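PDB 2EH6: acetylornithine aminotransferase from Aquifex aeolicus, which catalyses the pyridoxal-phosphate-dependent transfer of an amino group between N(2)-acetyl-L-ornithine and 2-oxoglutarate, the fourth step in making the acetylornithine used for arginine. Local coordinates for the pyridoxal-5'-phosphate site and the interface of chains A and B. Numbering follows the deposited sequence. Chains: chain A/B, Acetylornithine aminotransferase.

Contact 1: the pyridoxal-5'-phosphate site. Residues chain A 94-96, 127-129, 179, 212, 214-215, 241; chain B 269-270. With PLP (pyridoxal-5'-phosphate), chain C.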
# COMPACT_ATOMS: atom_id res chain seq x y z
N SER A 94 2.04 2.18 2.74
CA SER A 94 1.11 2.17 3.85
C SER A 94 1.76 1.61 5.09
O SER A 94 2.87 1.07 5.03
CB SER A 94 -0.10 1.30 3.51
OG SER A 94 0.32 -0.04 3.28
N GLY A 95 1.04 1.72 6.20
CA GLY A 95 1.52 1.19 7.45
C GLY A 95 1.56 -0.33 7.40
O GLY A 95 2.51 -0.94 7.89
N THR A 96 0.55 -0.95 6.80
CA THR A 96 0.52 -2.41 6.73
C THR A 96 1.65 -2.94 5.84
O THR A 96 2.28 -3.94 6.18
CB THR A 96 -0.85 -2.96 6.24
OG1 THR A 96 -0.92 -4.37 6.50
CG2 THR A 96 -1.03 -2.71 4.75
N PHE A 127 -2.46 -3.50 16.89
CA PHE A 127 -3.00 -3.36 15.54
C PHE A 127 -1.84 -3.01 14.64
O PHE A 127 -1.26 -1.94 14.77
CB PHE A 127 -4.04 -2.25 15.45
CG PHE A 127 -4.69 -2.18 14.10
CD1 PHE A 127 -5.71 -3.06 13.75
CD2 PHE A 127 -4.20 -1.30 13.13
CE1 PHE A 127 -6.23 -3.08 12.46
CE2 PHE A 127 -4.72 -1.31 11.84
CZ PHE A 127 -5.73 -2.20 11.50
N HIS A 128 -1.51 -3.90 13.71
CA HIS A 128 -0.39 -3.67 12.81
C HIS A 128 -0.75 -3.65 11.33
O HIS A 128 0.10 -3.36 10.49
CB HIS A 128 0.69 -4.74 13.07
CG HIS A 128 1.21 -4.74 14.48
ND1 HIS A 128 1.87 -3.66 15.02
CD2 HIS A 128 1.13 -5.67 15.45
CE1 HIS A 128 2.17 -3.93 16.28
NE2 HIS A 128 1.73 -5.14 16.57
N GLY A 129 -2.00 -3.94 11.00
CA GLY A 129 -2.41 -3.93 9.61
C GLY A 129 -3.36 -5.05 9.25
O GLY A 129 -3.58 -5.98 10.04
N GLU A 179 3.89 -1.72 19.94
CA GLU A 179 3.56 -0.31 19.75
C GLU A 179 3.88 0.32 21.10
O GLU A 179 3.43 -0.18 22.12
CB GLU A 179 2.07 -0.12 19.46
CG GLU A 179 1.58 -0.79 18.20
CD GLU A 179 0.08 -0.98 18.20
OE1 GLU A 179 -0.66 0.01 17.98
OE2 GLU A 179 -0.37 -2.12 18.44
N ASP A 212 6.44 -0.75 16.01
CA ASP A 212 5.52 -0.24 15.01
C ASP A 212 5.22 1.22 15.36
O ASP A 212 4.47 1.48 16.29
CB ASP A 212 4.22 -1.05 15.05
CG ASP A 212 3.22 -0.59 14.00
OD1 ASP A 212 3.29 0.58 13.57
OD2 ASP A 212 2.34 -1.40 13.63
N VAL A 214 3.87 3.42 13.17
CA VAL A 214 2.97 3.93 12.14
C VAL A 214 2.06 5.01 12.70
O VAL A 214 1.83 6.03 12.06
CB VAL A 214 2.10 2.79 11.55
CG1 VAL A 214 0.93 3.36 10.74
CG2 VAL A 214 2.96 1.91 10.66
N GLN A 215 1.57 4.78 13.91
CA GLN A 215 0.68 5.72 14.57
C GLN A 215 1.41 6.71 15.49
O GLN A 215 1.07 7.89 15.51
CB GLN A 215 -0.37 4.96 15.39
CG GLN A 215 -1.15 5.83 16.36
CD GLN A 215 -2.53 6.22 15.85
OE1 GLN A 215 -3.55 5.71 16.34
NE2 GLN A 215 -2.57 7.12 14.87
N LYS A 241 1.29 6.76 7.94
CA LYS A 241 0.32 7.77 8.31
C LYS A 241 0.86 9.21 8.25
O LYS A 241 1.11 9.73 7.16
CB LYS A 241 -0.24 7.47 9.71
CG LYS A 241 -1.12 6.20 9.74
CD LYS A 241 -2.02 6.15 10.97
CE LYS A 241 -3.08 5.03 10.84
NZ LYS A 241 -2.48 3.74 11.22
N SER B 269 -8.43 0.01 5.17
CA SER B 269 -7.16 0.63 4.84
C SER B 269 -7.22 2.11 5.23
O SER B 269 -8.23 2.77 5.02
CB SER B 269 -6.89 0.49 3.33
OG SER B 269 -5.70 1.15 2.95
N THR B 270 -6.14 2.63 5.80
CA THR B 270 -6.11 4.04 6.20
C THR B 270 -6.11 4.97 4.99
O THR B 270 -6.98 5.83 4.86
CB THR B 270 -4.87 4.37 7.05
OG1 THR B 270 -4.94 3.64 8.28
CG2 THR B 270 -4.82 5.85 7.37
N1 PLP C . 0.04 -0.25 12.58
C2 PLP C . -0.34 0.71 13.44
C2A PLP C . 0.30 0.81 14.80
C3 PLP C . -1.35 1.62 13.08
O3 PLP C . -1.75 2.60 13.96
C4 PLP C . -1.96 1.51 11.79
C4A PLP C . -3.01 2.48 11.40
C5 PLP C . -1.51 0.45 10.89
C6 PLP C . -0.49 -0.40 11.35
C5A PLP C . -2.11 0.28 9.51
O4P PLP C . -1.62 1.31 8.65
P PLP C . -2.28 1.12 7.17
O1P PLP C . -1.75 2.21 6.31
O2P PLP C . -1.90 -0.29 6.53
O3P PLP C . -3.88 1.24 7.29
O HOH W 1 -3.38 0.07 3.72
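The pyridine ring of PLP lies between two unlike side chains. A:Val214 sets its CG1 methyl over one face, 3.6 Å from the ring centroid, while A:Phe127, its CG anti to the backbone N (chi1 -175°), meets the ring edge-to-face with the planes 81° apart; a branched aliphatic on one face and an aromatic edge on the other thus limit the tilt of the ring. At the pyridine nitrogen, A:Asp212 OD2 lies 2.8 Å from PLP N1, the hydrogen-bonded carboxylate typical of this fold type, which would favour a protonated, electron-withdrawing ring. A:His128 steadies that carboxylate: its ND1 points in its own ring plane at the anti lone pair of A:Asp212 OD2, nearly straight. An alanine in place of A:Asp212 would probably weaken the electron sink of the ring and leave A:His128 without this acceptor. A:Lys241, bent at chi4 (82°), brings NZ to PLP C4A at a bonded 1.4 Å, the internal aldimine. The phosphate is gripped at the start of helix 95-112, where A:Gly95 N binds O1P of PLP at 2.8 Å. Chain B adds B:Thr270, whose OG1, beside its backbone N, reaches PLP O3P at 2.8 Å while its N binds the same oxygen. The site thus holds the Schiff base ready for transamination.

Contact 2: the interface of chains A and B. Residues chain A 72-73, 76, 88-91, 259; chain B 1-4, 9.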
# COMPACT_ATOMS: atom_id res chain seq x y z
N GLN A 72 14.31 9.65 -2.72
CA GLN A 72 14.26 8.61 -1.68
C GLN A 72 15.48 8.79 -0.77
O GLN A 72 15.38 8.70 0.45
CB GLN A 72 14.26 7.21 -2.31
CG GLN A 72 12.87 6.69 -2.69
CD GLN A 72 12.90 5.34 -3.40
OE1 GLN A 72 13.59 4.41 -2.97
NE2 GLN A 72 12.15 5.23 -4.48
N GLU A 73 16.64 9.03 -1.38
CA GLU A 73 17.87 9.24 -0.61
C GLU A 73 17.72 10.40 0.36
O GLU A 73 18.04 10.28 1.54
CB GLU A 73 19.06 9.54 -1.53
CG GLU A 73 19.61 8.36 -2.29
CD GLU A 73 20.25 7.32 -1.38
OE1 GLU A 73 20.60 7.66 -0.23
OE2 GLU A 73 20.42 6.17 -1.83
N ALA A 76 15.24 9.56 3.21
CA ALA A 76 15.83 8.53 4.08
C ALA A 76 16.86 9.16 5.01
O ALA A 76 16.89 8.88 6.21
CB ALA A 76 16.50 7.45 3.23
N LYS A 88 19.20 2.10 7.47
CA LYS A 88 18.76 2.29 6.10
C LYS A 88 17.23 2.25 6.06
O LYS A 88 16.58 1.81 7.01
CB LYS A 88 19.35 1.21 5.18
CG LYS A 88 20.87 1.32 5.00
CD LYS A 88 21.38 0.33 3.97
CE LYS A 88 22.87 0.49 3.74
NZ LYS A 88 23.24 1.89 3.41
N VAL A 89 16.67 2.71 4.95
CA VAL A 89 15.22 2.78 4.81
C VAL A 89 14.70 2.09 3.56
O VAL A 89 15.37 2.06 2.53
CB VAL A 89 14.77 4.28 4.75
CG1 VAL A 89 13.27 4.38 4.44
CG2 VAL A 89 15.11 4.97 6.05
N PHE A 90 13.50 1.53 3.67
CA PHE A 90 12.83 0.91 2.53
C PHE A 90 11.48 1.61 2.50
O PHE A 90 10.79 1.65 3.51
CB PHE A 90 12.57 -0.58 2.72
CG PHE A 90 11.57 -1.14 1.73
CD1 PHE A 90 11.91 -1.30 0.39
CD2 PHE A 90 10.26 -1.41 2.13
CE1 PHE A 90 10.96 -1.71 -0.55
CE2 PHE A 90 9.30 -1.82 1.20
CZ PHE A 90 9.65 -1.97 -0.15
N PHE A 91 11.10 2.15 1.34
CA PHE A 91 9.83 2.88 1.22
C PHE A 91 8.67 2.04 0.71
O PHE A 91 8.78 1.36 -0.29
CB PHE A 91 10.01 4.10 0.31
CG PHE A 91 10.80 5.21 0.95
CD1 PHE A 91 10.24 5.98 1.96
CD2 PHE A 91 12.11 5.47 0.54
CE1 PHE A 91 10.98 7.00 2.57
CE2 PHE A 91 12.86 6.49 1.15
CZ PHE A 91 12.29 7.26 2.17
N ALA A 259 19.48 -4.31 8.07
CA ALA A 259 19.16 -3.83 6.73
C ALA A 259 19.90 -4.58 5.63
O ALA A 259 19.41 -4.69 4.51
CB ALA A 259 19.45 -2.34 6.63
N THR B 1 24.79 5.42 0.79
CA THR B 1 23.31 5.38 0.58
C THR B 1 22.58 5.03 1.87
O THR B 1 23.02 4.19 2.65
CB THR B 1 22.93 4.32 -0.47
OG1 THR B 1 21.50 4.26 -0.59
CG2 THR B 1 23.45 2.94 -0.07
N TYR B 2 21.44 5.69 2.09
CA TYR B 2 20.63 5.45 3.27
C TYR B 2 19.44 4.55 2.95
O TYR B 2 18.53 4.38 3.77
CB TYR B 2 20.13 6.78 3.84
CG TYR B 2 21.19 7.60 4.53
CD1 TYR B 2 21.71 7.21 5.76
CD2 TYR B 2 21.67 8.78 3.96
CE1 TYR B 2 22.68 7.97 6.41
CE2 TYR B 2 22.64 9.54 4.60
CZ TYR B 2 23.14 9.14 5.82
OH TYR B 2 24.08 9.90 6.47
N LEU B 3 19.45 3.96 1.75
CA LEU B 3 18.38 3.09 1.30
C LEU B 3 18.83 1.63 1.30
O LEU B 3 19.99 1.33 1.01
CB LEU B 3 17.96 3.47 -0.12
CG LEU B 3 17.50 4.91 -0.33
CD1 LEU B 3 17.37 5.20 -1.82
CD2 LEU B 3 16.18 5.13 0.40
N MET B 4 17.90 0.73 1.62
CA MET B 4 18.21 -0.69 1.63
C MET B 4 18.55 -1.14 0.21
O MET B 4 18.11 -0.54 -0.77
CB MET B 4 17.04 -1.49 2.22
CG MET B 4 16.86 -1.23 3.71
SD MET B 4 15.61 -2.25 4.48
CE MET B 4 15.35 -1.39 6.00
N ARG B 9 18.79 -0.99 -9.37
CA ARG B 9 18.52 0.23 -10.12
C ARG B 9 19.44 0.53 -11.31
O ARG B 9 20.66 0.36 -11.23
CB ARG B 9 18.57 1.42 -9.17
CG ARG B 9 17.71 1.29 -7.93
CD ARG B 9 17.84 2.56 -7.10
NE ARG B 9 17.18 2.49 -5.81
CZ ARG B 9 15.88 2.71 -5.60
NH1 ARG B 9 15.08 3.02 -6.62
NH2 ARG B 9 15.39 2.65 -4.38
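Bent at chi2 (-66°), the side chain of A:Glu73 turns its carboxylate from helix 70-81 towards the N-terminal segment of chain B, and B:Thr1, with OG1 anti to its backbone N (chi1 177°), offers its hydroxyl in return. This is part of the homodimer interface of a class-III aminotransferase, where the segment adds a parallel beta bridge, B:Leu3 with A:Val89, to strand 87-92. The two side chains cross at about a right angle, and B:Thr1 OG1 donates to the syn lone pair of A:Glu73 OE2 at 2.5 Å. The other oxygen, A:Glu73 OE1, takes the backbone N of B:Tyr2 at 3.2 Å, also by its syn lone pair; a carboxylate suits a place where two donors arrive together. B:Thr1 OG1 in turn accepts from B:Leu3 N, which fixes the hydroxyl. Along the bridge, A:Val89 N gives to B:Tyr2 O at 2.8 Å, and B:Met4 N comes to A:Val89 O at 3.0 Å from above the carbonyl plane. B:Leu3 crosses A:Phe91 at about a right angle, its CD2 methyl 3.7 Å from A:Phe91 CE2 and equally near A:Ala76 CB, whose small side chain admits the branched leucine. On the strand's other side, flexible B:Met4 lays CG 3.8 Å from A:Lys88 CB.

Contact 3: the interface of chains A and B. Residues chain A 97, 100, 104, 131-133, 151; chain B 100, 130-133, 135, 151.
Two-fold symmetric packing of helix 95-112 against the start of helix 132-137 of the partner forms this part of the dimer interface, and a pair of glutamates lies at its heart. A:Glu100, bent at chi2 (-90°), sends OE1 across to the backbone N of B:Tyr132, 2.9 Å away, in a nearly straight bond (169° at H) that meets the oxygen from above the carboxylate plane. The same OE1 lies at the edge of the B:Tyr132 ring, in its plane. The other oxygen stays with its own chain: A:Thr131 OG1, in the crowded position between backbone N and carbonyl carbon (chi1 50°), gives to the anti lone pair of A:Glu100 OE2 at 2.6 Å, and A:Gly133 N joins from above the plane. A glutamate is long enough to serve both chains at once, and these donors may ease the closeness of its symmetry mate, for B:Glu100 OE2 is 4.5 Å from A:Glu100 OE2. The methyl CG2 of B:Thr131 covers the glutamate stem, 3.6 Å from A:Glu100 CG. A:Lys104 slides past B:Tyr132 in the opposite direction, with its CG 3.5 Å from CE2 of the ring, then bends at chi3 so that NZ reaches a lone pair of B:Arg130 O at 2.8 Å. Nearer the two-fold axis, A:Val151 CG2 meets B:Val151 CG2 at 3.7 Å. The patch thus joins the middle of helix 95-112 to the loop and helix start that follow B:Arg130 in the partner.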
# COMPACT_ATOMS: atom_id res chain seq x y z
N GLU A 97 1.93 -2.27 4.72
CA GLU A 97 3.02 -2.73 3.86
C GLU A 97 4.34 -2.59 4.60
O GLU A 97 5.27 -3.37 4.37
CB GLU A 97 3.10 -1.90 2.57
CG GLU A 97 1.97 -2.12 1.59
CD GLU A 97 2.32 -1.61 0.20
OE1 GLU A 97 3.17 -0.70 0.09
OE2 GLU A 97 1.74 -2.12 -0.78
N GLU A 100 4.74 -5.41 7.09
CA GLU A 100 5.02 -6.60 6.29
C GLU A 100 6.51 -6.66 5.93
O GLU A 100 7.14 -7.72 6.02
CB GLU A 100 4.18 -6.60 5.00
CG GLU A 100 2.68 -6.76 5.19
CD GLU A 100 2.22 -8.21 5.17
OE1 GLU A 100 3.04 -9.11 4.91
OE2 GLU A 100 1.01 -8.45 5.41
N LYS A 104 9.32 -9.55 7.11
CA LYS A 104 10.12 -10.23 6.11
C LYS A 104 11.61 -10.03 6.37
O LYS A 104 12.39 -10.99 6.32
CB LYS A 104 9.77 -9.73 4.71
CG LYS A 104 8.35 -10.07 4.29
CD LYS A 104 8.05 -9.65 2.85
CE LYS A 104 8.86 -10.44 1.84
NZ LYS A 104 8.56 -10.04 0.43
N THR A 131 -3.21 -6.72 5.93
CA THR A 131 -2.68 -7.69 4.97
C THR A 131 -2.21 -8.89 5.81
O THR A 131 -1.94 -8.73 7.00
CB THR A 131 -1.53 -7.10 4.12
OG1 THR A 131 -0.55 -6.49 4.97
CG2 THR A 131 -2.08 -6.05 3.15
N TYR A 132 -2.12 -10.07 5.21
CA TYR A 132 -1.79 -11.27 5.97
C TYR A 132 -0.64 -11.26 6.97
O TYR A 132 -0.80 -11.74 8.10
CB TYR A 132 -1.65 -12.47 5.03
CG TYR A 132 -2.98 -13.15 4.79
CD1 TYR A 132 -3.50 -14.05 5.72
CD2 TYR A 132 -3.75 -12.85 3.66
CE1 TYR A 132 -4.76 -14.63 5.54
CE2 TYR A 132 -5.01 -13.43 3.47
CZ TYR A 132 -5.50 -14.32 4.41
OH TYR A 132 -6.74 -14.88 4.23
N GLY A 133 0.52 -10.73 6.59
CA GLY A 133 1.63 -10.69 7.52
C GLY A 133 1.30 -9.83 8.73
O GLY A 133 1.47 -10.25 9.87
N VAL A 151 -0.36 -16.39 8.76
CA VAL A 151 1.04 -16.76 8.62
C VAL A 151 1.38 -17.46 9.93
O VAL A 151 1.08 -16.96 11.00
CB VAL A 151 1.95 -15.54 8.44
CG1 VAL A 151 3.40 -15.99 8.34
CG2 VAL A 151 1.56 -14.77 7.18
N GLU B 100 -4.18 -9.03 -1.72
CA GLU B 100 -4.42 -9.42 -0.33
C GLU B 100 -5.92 -9.34 -0.02
O GLU B 100 -6.48 -10.24 0.60
CB GLU B 100 -3.67 -8.49 0.64
CG GLU B 100 -2.14 -8.58 0.61
CD GLU B 100 -1.57 -9.70 1.49
OE1 GLU B 100 -2.34 -10.33 2.24
OE2 GLU B 100 -0.34 -9.93 1.42
N ARG B 130 4.37 -8.65 -2.91
CA ARG B 130 5.43 -9.00 -1.97
C ARG B 130 5.00 -9.16 -0.52
O ARG B 130 5.78 -9.64 0.31
CB ARG B 130 6.54 -7.94 -2.04
CG ARG B 130 7.18 -7.78 -3.41
CD ARG B 130 8.17 -8.88 -3.71
NE ARG B 130 9.17 -8.43 -4.67
CZ ARG B 130 10.36 -8.99 -4.84
NH1 ARG B 130 10.71 -10.05 -4.12
NH2 ARG B 130 11.22 -8.49 -5.73
N THR B 131 3.78 -8.73 -0.19
CA THR B 131 3.29 -8.88 1.18
C THR B 131 2.92 -10.36 1.33
O THR B 131 2.64 -11.03 0.33
CB THR B 131 2.08 -7.95 1.45
OG1 THR B 131 1.12 -8.05 0.39
CG2 THR B 131 2.56 -6.49 1.56
N TYR B 132 2.91 -10.87 2.56
CA TYR B 132 2.67 -12.30 2.78
C TYR B 132 1.57 -13.03 2.03
O TYR B 132 1.80 -14.12 1.51
CB TYR B 132 2.58 -12.58 4.29
CG TYR B 132 3.94 -12.89 4.86
CD1 TYR B 132 4.51 -14.15 4.71
CD2 TYR B 132 4.71 -11.89 5.46
CE1 TYR B 132 5.82 -14.42 5.12
CE2 TYR B 132 6.03 -12.14 5.89
CZ TYR B 132 6.57 -13.41 5.71
OH TYR B 132 7.87 -13.67 6.10
N GLY B 133 0.37 -12.45 1.96
CA GLY B 133 -0.70 -13.12 1.24
C GLY B 133 -0.40 -13.20 -0.24
O GLY B 133 -0.47 -14.27 -0.86
N LEU B 135 2.48 -12.79 -1.63
CA LEU B 135 3.73 -13.52 -1.85
C LEU B 135 3.48 -15.03 -1.91
O LEU B 135 4.15 -15.75 -2.65
CB LEU B 135 4.72 -13.20 -0.73
CG LEU B 135 6.11 -13.82 -0.84
CD1 LEU B 135 6.80 -13.34 -2.10
CD2 LEU B 135 6.92 -13.45 0.40
N VAL B 151 1.78 -18.10 3.95
CA VAL B 151 0.40 -18.41 4.32
C VAL B 151 0.09 -19.78 3.73
O VAL B 151 0.30 -20.03 2.54
CB VAL B 151 -0.60 -17.40 3.73
CG1 VAL B 151 -2.00 -17.72 4.25
CG2 VAL B 151 -0.21 -15.97 4.10
O HOH W 2 9.88 -11.39 -1.70

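Contact 1 lies about 20 Å from contact 2 and about 14 Å from contact 3, measured between the centres of their C-alpha atoms; contacts 2 and 3 are about 21 Å apart. Helix 95-112 ties contacts 1 and 3 together: its first residues hold the cofactor phosphate, and later turns pack on the partner. The stretch from 127 to 133 likewise runs from the cofactor into the interface. Strand 87-92, bridged in contact 2, leads towards the phosphate-binding residues. Because chain B also completes contact 1, the complete cofactor site is likely to depend on dimer assembly.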